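Local coordinates for protein erythrocyte binding antigen 140 (Plasmodium falciparum, PDB 4GF2) that probably binds a receptor on the host erythrocyte surface during invasion, through a region containing two Duffy binding domains, at residues Phe86-Phe97 with Trp151-Ile162. The protein carries 3 engineered substitutions. Residues are numbered along the deposited sequence; the frame is centred on the assembly and turned at random.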
ATOM      1  N   PHE A  86      36.381  -6.037  -1.017  1.00 35.89           N
ATOM      2  CA  PHE A  86      37.510  -5.466  -1.734  1.00 35.78           C
ATOM      3  C   PHE A  86      38.141  -6.515  -2.646  1.00 37.36           C
ATOM      4  O   PHE A  86      38.513  -6.221  -3.782  1.00 38.63           O
ATOM      5  CB  PHE A  86      38.541  -4.929  -0.742  1.00 34.92           C
ATOM      6  CG  PHE A  86      39.810  -4.466  -1.385  1.00 34.26           C
ATOM      7  CD1 PHE A  86      39.786  -3.500  -2.378  1.00 35.70           C
ATOM      8  CD2 PHE A  86      41.028  -4.989  -0.993  1.00 34.03           C
ATOM      9  CE1 PHE A  86      40.951  -3.071  -2.973  1.00 36.01           C
ATOM     10  CE2 PHE A  86      42.199  -4.565  -1.587  1.00 34.26           C
ATOM     11  CZ  PHE A  86      42.162  -3.602  -2.576  1.00 35.27           C
ATOM     12  N   CYS A  87      38.250  -7.742  -2.146  1.00 37.32           N
ATOM     13  CA  CYS A  87      38.810  -8.837  -2.928  1.00 35.50           C
ATOM     14  C   CYS A  87      38.030  -9.046  -4.221  1.00 35.93           C
ATOM     15  O   CYS A  87      38.607  -9.073  -5.306  1.00 36.89           O
ATOM     16  CB  CYS A  87      38.809 -10.131  -2.114  1.00 34.75           C
ATOM     17  SG  CYS A  87      39.157 -11.612  -3.098  1.00 48.52           S
ATOM     18  N   ASN A  88      36.718  -9.199  -4.100  1.00 35.91           N
ATOM     19  CA  ASN A  88      35.877  -9.451  -5.261  1.00 36.53           C
ATOM     20  C   ASN A  88      35.867  -8.300  -6.261  1.00 34.55           C
ATOM     21  O   ASN A  88      35.805  -8.524  -7.470  1.00 34.66           O
ATOM     22  CB  ASN A  88      34.451  -9.778  -4.818  1.00 39.95           C
ATOM     23  CG  ASN A  88      34.380 -11.070  -4.037  1.00 44.06           C
ATOM     24  OD1 ASN A  88      35.263 -11.916  -4.143  1.00 45.44           O
ATOM     25  ND2 ASN A  88      33.334 -11.229  -3.243  1.00 45.53           N
ATOM     26  N   GLU A  89      35.936  -7.071  -5.762  1.00 33.14           N
ATOM     27  CA  GLU A  89      35.878  -5.908  -6.636  1.00 33.14           C
ATOM     28  C   GLU A  89      37.199  -5.727  -7.391  1.00 33.28           C
ATOM     29  O   GLU A  89      37.203  -5.292  -8.544  1.00 34.35           O
ATOM     30  CB  GLU A  89      35.483  -4.656  -5.850  1.00 34.41           C
ATOM     31  CG  GLU A  89      34.068  -4.751  -5.274  1.00 38.55           C
ATOM     32  CD  GLU A  89      33.551  -3.452  -4.678  1.00 43.77           C
ATOM     33  OE1 GLU A  89      34.207  -2.406  -4.832  1.00 42.46           O
ATOM     34  OE2 GLU A  89      32.466  -3.475  -4.059  1.00 48.82           O
ATOM     35  N   LEU A  90      38.314  -6.079  -6.755  1.00 32.79           N
ATOM     36  CA  LEU A  90      39.598  -6.104  -7.449  1.00 33.27           C
ATOM     37  C   LEU A  90      39.491  -7.019  -8.656  1.00 31.88           C
ATOM     38  O   LEU A  90      39.835  -6.646  -9.776  1.00 33.16           O
ATOM     39  CB  LEU A  90      40.713  -6.623  -6.539  1.00 35.91           C
ATOM     40  CG  LEU A  90      41.433  -5.627  -5.632  1.00 37.87           C
ATOM     41  CD1 LEU A  90      42.376  -6.380  -4.724  1.00 38.63           C
ATOM     42  CD2 LEU A  90      42.195  -4.577  -6.436  1.00 39.64           C
ATOM     43  N   ARG A  91      39.004  -8.229  -8.407  1.00 30.99           N
ATOM     44  CA  ARG A  91      38.935  -9.257  -9.428  1.00 33.43           C
ATOM     45  C   ARG A  91      37.958  -8.858 -10.525  1.00 34.77           C
ATOM     46  O   ARG A  91      38.260  -8.980 -11.714  1.00 37.79           O
ATOM     47  CB  ARG A  91      38.518 -10.592  -8.799  1.00 35.97           C
ATOM     48  CG  ARG A  91      39.446 -11.055  -7.675  1.00 36.69           C
ATOM     49  CD  ARG A  91      38.899 -12.272  -6.938  1.00 39.06           C
ATOM     50  NE  ARG A  91      38.901 -13.460  -7.786  1.00 41.15           N
ATOM     51  CZ  ARG A  91      39.978 -14.198  -8.037  1.00 42.86           C
ATOM     52  NH1 ARG A  91      41.157 -13.879  -7.509  1.00 41.44           N
ATOM     53  NH2 ARG A  91      39.879 -15.256  -8.826  1.00 46.24           N
ATOM     54  N   ASN A  92      36.790  -8.369 -10.126  1.00 32.98           N
ATOM     55  CA  ASN A  92      35.752  -8.039 -11.092  1.00 33.10           C
ATOM     56  C   ASN A  92      36.119  -6.839 -11.944  1.00 33.91           C
ATOM     57  O   ASN A  92      35.713  -6.746 -13.099  1.00 35.30           O
ATOM     58  CB  ASN A  92      34.419  -7.813 -10.388  1.00 33.16           C
ATOM     59  CG  ASN A  92      33.836  -9.095  -9.853  1.00 34.86           C
ATOM     60  OD1 ASN A  92      34.243 -10.183 -10.257  1.00 36.43           O
ATOM     61  ND2 ASN A  92      32.876  -8.980  -8.947  1.00 34.96           N
ATOM     62  N   SER A  93      36.896  -5.922 -11.384  1.00 33.39           N
ATOM     63  CA  SER A  93      37.351  -4.785 -12.166  1.00 34.60           C
ATOM     64  C   SER A  93      38.434  -5.210 -13.143  1.00 36.29           C
ATOM     65  O   SER A  93      38.485  -4.711 -14.266  1.00 37.54           O
ATOM     66  CB  SER A  93      37.842  -3.652 -11.272  1.00 34.66           C
ATOM     67  OG  SER A  93      36.756  -2.823 -10.899  1.00 36.31           O
ATOM     68  N   PHE A  94      39.298  -6.133 -12.725  1.00 36.91           N
ATOM     69  CA  PHE A  94      40.325  -6.644 -13.626  1.00 38.46           C
ATOM     70  C   PHE A  94      39.663  -7.293 -14.836  1.00 39.45           C
ATOM     71  O   PHE A  94      40.114  -7.137 -15.971  1.00 40.46           O
ATOM     72  CB  PHE A  94      41.226  -7.658 -12.927  1.00 38.40           C
ATOM     73  CG  PHE A  94      42.279  -8.251 -13.826  1.00 37.98           C
ATOM     74  CD1 PHE A  94      43.403  -7.523 -14.173  1.00 36.62           C
ATOM     75  CD2 PHE A  94      42.141  -9.534 -14.324  1.00 38.48           C
ATOM     76  CE1 PHE A  94      44.368  -8.061 -14.995  1.00 36.50           C
ATOM     77  CE2 PHE A  94      43.106 -10.077 -15.149  1.00 38.26           C
ATOM     78  CZ  PHE A  94      44.222  -9.340 -15.479  1.00 37.76           C
ATOM     79  N   SER A  95      38.583  -8.019 -14.582  1.00 38.43           N
ATOM     80  CA  SER A  95      37.874  -8.713 -15.641  1.00 38.23           C
ATOM     81  C   SER A  95      37.234  -7.725 -16.609  1.00 40.93           C
ATOM     82  O   SER A  95      37.198  -7.969 -17.812  1.00 44.75           O
ATOM     83  CB  SER A  95      36.810  -9.631 -15.046  1.00 36.20           C
ATOM     84  OG  SER A  95      37.402 -10.574 -14.177  1.00 34.81           O
ATOM     85  N   ASP A  96      36.732  -6.610 -16.085  1.00 39.42           N
ATOM     86  CA  ASP A  96      36.119  -5.587 -16.928  1.00 41.14           C
ATOM     87  C   ASP A  96      37.164  -4.856 -17.765  1.00 42.14           C
ATOM     88  O   ASP A  96      36.887  -4.462 -18.898  1.00 47.78           O
ATOM     89  CB  ASP A  96      35.315  -4.593 -16.090  1.00 41.40           C
ATOM     90  CG  ASP A  96      33.940  -5.118 -15.725  1.00 42.73           C
ATOM     91  OD1 ASP A  96      33.366  -5.879 -16.528  1.00 43.91           O
ATOM     92  OD2 ASP A  96      33.432  -4.770 -14.639  1.00 42.21           O
ATOM     93  N   PHE A  97      38.362  -4.677 -17.215  1.00 36.97           N
ATOM     94  CA  PHE A  97      39.469  -4.145 -18.007  1.00 38.00           C
ATOM     95  C   PHE A  97      39.691  -5.042 -19.218  1.00 40.39           C
ATOM     96  O   PHE A  97      39.871  -4.560 -20.338  1.00 42.25           O
ATOM     97  CB  PHE A  97      40.761  -4.054 -17.189  1.00 38.18           C
ATOM     98  CG  PHE A  97      40.860  -2.820 -16.332  1.00 38.80           C
ATOM     99  CD1 PHE A  97      40.812  -1.559 -16.900  1.00 40.45           C
ATOM    100  CD2 PHE A  97      41.025  -2.924 -14.956  1.00 37.86           C
ATOM    101  CE1 PHE A  97      40.908  -0.422 -16.110  1.00 40.02           C
ATOM    102  CE2 PHE A  97      41.125  -1.795 -14.166  1.00 37.60           C
ATOM    103  CZ  PHE A  97      41.065  -0.541 -14.743  1.00 38.49           C
ATOM    104  N   TRP A 151      47.814  -7.891 -13.982  1.00 39.35           N
ATOM    105  CA  TRP A 151      47.202  -8.341 -12.738  1.00 38.28           C
ATOM    106  C   TRP A 151      48.168  -8.139 -11.579  1.00 40.90           C
ATOM    107  O   TRP A 151      47.830  -7.508 -10.577  1.00 42.50           O
ATOM    108  CB  TRP A 151      46.811  -9.813 -12.838  1.00 36.14           C
ATOM    109  CG  TRP A 151      46.424 -10.424 -11.527  1.00 35.02           C
ATOM    110  CD1 TRP A 151      47.108 -11.383 -10.840  1.00 35.21           C
ATOM    111  CD2 TRP A 151      45.264 -10.121 -10.746  1.00 35.05           C
ATOM    112  NE1 TRP A 151      46.443 -11.698  -9.681  1.00 34.92           N
ATOM    113  CE2 TRP A 151      45.308 -10.936  -9.598  1.00 34.30           C
ATOM    114  CE3 TRP A 151      44.192  -9.235 -10.904  1.00 36.31           C
ATOM    115  CZ2 TRP A 151      44.324 -10.897  -8.614  1.00 33.90           C
ATOM    116  CZ3 TRP A 151      43.215  -9.194  -9.923  1.00 36.53           C
ATOM    117  CH2 TRP A 151      43.287 -10.019  -8.794  1.00 35.26           C
ATOM    118  N   ASN A 152      49.375  -8.672 -11.727  1.00 40.92           N
ATOM    119  CA  ASN A 152      50.385  -8.559 -10.687  1.00 40.64           C
ATOM    120  C   ASN A 152      50.594  -7.122 -10.230  1.00 41.06           C
ATOM    121  O   ASN A 152      50.706  -6.858  -9.034  1.00 41.88           O
ATOM    122  CB  ASN A 152      51.707  -9.153 -11.165  1.00 42.24           C
ATOM    123  CG  ASN A 152      51.695 -10.665 -11.159  1.00 44.97           C
ATOM    124  OD1 ASN A 152      50.917 -11.284 -10.432  1.00 46.94           O
ATOM    125  ND2 ASN A 152      52.561 -11.271 -11.962  1.00 47.04           N
ATOM    126  N   HIS A 153      50.637  -6.194 -11.181  1.00 40.93           N
ATOM    127  CA  HIS A 153      50.891  -4.798 -10.855  1.00 40.05           C
ATOM    128  C   HIS A 153      49.651  -4.151 -10.256  1.00 37.74           C
ATOM    129  O   HIS A 153      49.744  -3.228  -9.438  1.00 39.05           O
ATOM    130  CB  HIS A 153      51.339  -4.030 -12.096  1.00 40.61           C
ATOM    131  CG  HIS A 153      51.623  -2.586 -11.835  1.00 41.91           C
ATOM    132  ND1 HIS A 153      52.712  -2.162 -11.105  1.00 43.55           N
ATOM    133  CD2 HIS A 153      50.955  -1.466 -12.200  1.00 41.94           C
ATOM    134  CE1 HIS A 153      52.705  -0.842 -11.034  1.00 44.72           C
ATOM    135  NE2 HIS A 153      51.651  -0.395 -11.691  1.00 43.80           N
ATOM    136  N   MET A 154      48.486  -4.644 -10.660  1.00 34.82           N
ATOM    137  CA  MET A 154      47.225  -4.129 -10.133  1.00 34.64           C
ATOM    138  C   MET A 154      47.123  -4.361  -8.628  1.00 33.60           C
ATOM    139  O   MET A 154      46.609  -3.517  -7.898  1.00 32.93           O
ATOM    140  CB  MET A 154      46.033  -4.793 -10.832  1.00 36.18           C
ATOM    141  CG  MET A 154      44.693  -4.337 -10.284  1.00 37.40           C
ATOM    142  SD  MET A 154      43.270  -4.982 -11.180  1.00 33.16           S
ATOM    143  CE  MET A 154      41.974  -4.006 -10.429  1.00 27.77           C
ATOM    144  N   ILE A 155      47.613  -5.501  -8.161  1.00 35.08           N
ATOM    145  CA  ILE A 155      47.448  -5.850  -6.755  1.00 37.00           C
ATOM    146  C   ILE A 155      48.739  -5.712  -5.953  1.00 39.03           C
ATOM    147  O   ILE A 155      48.758  -6.023  -4.764  1.00 39.45           O
ATOM    148  CB  ILE A 155      46.925  -7.291  -6.592  1.00 37.88           C
ATOM    149  CG1 ILE A 155      47.962  -8.299  -7.090  1.00 39.38           C
ATOM    150  CG2 ILE A 155      45.608  -7.459  -7.331  1.00 37.34           C
ATOM    151  CD1 ILE A 155      47.588  -9.733  -6.823  1.00 39.75           C
ATOM    152  N   VAL A 156      49.804  -5.232  -6.592  1.00 39.99           N
ATOM    153  CA  VAL A 156      51.128  -5.242  -5.968  1.00 41.27           C
ATOM    154  C   VAL A 156      51.161  -4.527  -4.614  1.00 43.00           C
ATOM    155  O   VAL A 156      51.892  -4.931  -3.716  1.00 45.76           O
ATOM    156  CB  VAL A 156      52.199  -4.618  -6.885  1.00 41.02           C
ATOM    157  CG1 VAL A 156      51.964  -3.127  -7.047  1.00 42.81           C
ATOM    158  CG2 VAL A 156      53.590  -4.882  -6.324  1.00 41.05           C
ATOM    159  N   ASN A 157      50.371  -3.471  -4.464  1.00 41.94           N
ATOM    160  CA  ASN A 157      50.355  -2.710  -3.218  1.00 44.44           C
ATOM    161  C   ASN A 157      49.290  -3.187  -2.227  1.00 43.22           C
ATOM    162  O   ASN A 157      49.162  -2.627  -1.139  1.00 44.81           O
ATOM    163  CB  ASN A 157      50.142  -1.218  -3.505  1.00 47.42           C
ATOM    164  CG  ASN A 157      51.234  -0.627  -4.371  1.00 51.76           C
ATOM    165  OD1 ASN A 157      50.960  -0.043  -5.421  1.00 54.75           O
ATOM    166  ND2 ASN A 157      52.481  -0.776  -3.940  1.00 52.50           N
ATOM    167  N   HIS A 158      48.530  -4.214  -2.595  1.00 41.33           N
ATOM    168  CA  HIS A 158      47.428  -4.664  -1.752  1.00 40.21           C
ATOM    169  C   HIS A 158      47.391  -6.178  -1.536  1.00 39.06           C
ATOM    170  O   HIS A 158      46.421  -6.701  -0.993  1.00 38.41           O
ATOM    171  CB  HIS A 158      46.094  -4.192  -2.343  1.00 39.28           C
ATOM    172  CG  HIS A 158      46.003  -2.706  -2.519  1.00 39.78           C
ATOM    173  ND1 HIS A 158      46.401  -2.067  -3.673  1.00 39.54           N
ATOM    174  CD2 HIS A 158      45.567  -1.735  -1.681  1.00 40.08           C
ATOM    175  CE1 HIS A 158      46.212  -0.765  -3.540  1.00 39.36           C
ATOM    176  NE2 HIS A 158      45.710  -0.537  -2.340  1.00 39.57           N
ATOM    177  N   LYS A 159      48.438  -6.887  -1.949  1.00 40.31           N
ATOM    178  CA  LYS A 159      48.467  -8.338  -1.776  1.00 43.47           C
ATOM    179  C   LYS A 159      48.241  -8.716  -0.313  1.00 41.03           C
ATOM    180  O   LYS A 159      47.571  -9.704  -0.014  1.00 41.00           O
ATOM    181  CB  LYS A 159      49.795  -8.926  -2.260  1.00 52.81           C
ATOM    182  CG  LYS A 159      49.980  -8.899  -3.771  1.00 59.70           C
ATOM    183  CD  LYS A 159      51.250  -9.630  -4.203  1.00 68.88           C
ATOM    184  CE  LYS A 159      51.125 -11.136  -4.017  1.00 74.77           C
ATOM    185  NZ  LYS A 159      52.330 -11.868  -4.503  1.00 79.82           N
ATOM    186  N   GLY A 160      48.799  -7.919   0.594  1.00 39.52           N
ATOM    187  CA  GLY A 160      48.690  -8.183   2.016  1.00 40.11           C
ATOM    188  C   GLY A 160      47.316  -7.908   2.605  1.00 39.56           C
ATOM    189  O   GLY A 160      47.012  -8.374   3.698  1.00 42.99           O
ATOM    190  N   ASN A 161      46.483  -7.154   1.891  1.00 36.97           N
ATOM    191  CA  ASN A 161      45.152  -6.809   2.394  1.00 38.51           C
ATOM    192  C   ASN A 161      44.065  -7.782   1.957  1.00 38.39           C
ATOM    193  O   ASN A 161      42.896  -7.589   2.269  1.00 38.99           O
ATOM    194  CB  ASN A 161      44.763  -5.403   1.942  1.00 39.65           C
ATOM    195  CG  ASN A 161      45.814  -4.380   2.279  1.00 43.52           C
ATOM    196  OD1 ASN A 161      46.613  -3.992   1.428  1.00 44.93           O
ATOM    197  ND2 ASN A 161      45.834  -3.945   3.534  1.00 45.56           N
ATOM    198  N   ILE A 162      44.450  -8.819   1.226  1.00 37.69           N
ATOM    199  CA  ILE A 162      43.490  -9.791   0.724  1.00 36.52           C
ATOM    200  C   ILE A 162      44.000 -11.194   1.010  1.00 36.29           C
ATOM    201  O   ILE A 162      45.190 -11.394   1.258  1.00 36.47           O
ATOM    202  CB  ILE A 162      43.255  -9.622  -0.794  1.00 36.33           C
ATOM    203  CG1 ILE A 162      44.557  -9.851  -1.565  1.00 37.25           C
ATOM    204  CG2 ILE A 162      42.709  -8.237  -1.091  1.00 35.12           C
ATOM    205  CD1 ILE A 162      44.449  -9.610  -3.046  1.00 36.76           C
TER
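Phe-86 meets the turn that follows helix 132-155: it directs its ring edge toward the face of His-158 in an offset edge-to-face pair, while its CD2 lies 3.7 Å from Ile-162 CG2. Its CG stands anti to the backbone N (chi1 173°), which carries the flat ring out from the helix to reach both partners. Next to it, Cys-87 is tied by a disulfide to Cys-166, a covalent link to the chain just beyond Ile-162. One turn on, Leu-90 CD1 lies over one face of the Phe-86 ring, toward its rim, and comes within 4.1 Å of Ile-162 CG2. The leucine's other branch, CD2, is 4.0 Å from Met-154 CE, so a forked side chain serves two neighbours at once. Arg-91 starts away from the partner segment, yet its aliphatic CG lies 4.1 Å from Trp-151 CH2, while its charged end has its own partner, NH1 donating to Ile-168 O. Phe-94 is met over one face by the edge of Trp-151, a T-shaped pair with centroids 5.2 Å apart and planes at 68°. Beside this pair the extended Met-154 brings SD 3.9 Å from Phe-94 CD1, an oblique Met-aromatic contact, and Met-154 CE lies 4.4 Å from Phe-97 CE2, at the edge of that ring. Segments 86-97 and 151-155 run roughly antiparallel (141°). With no hydrogen bond between the segments, matched apolar and aromatic side chains hold helix 83-101 of this Duffy binding domain against the end of helix 132-155 and the turn after it, while Arg-91 and Trp-151 NE1 spend their polar ends on the backbone of Ile-168 and Ala-167.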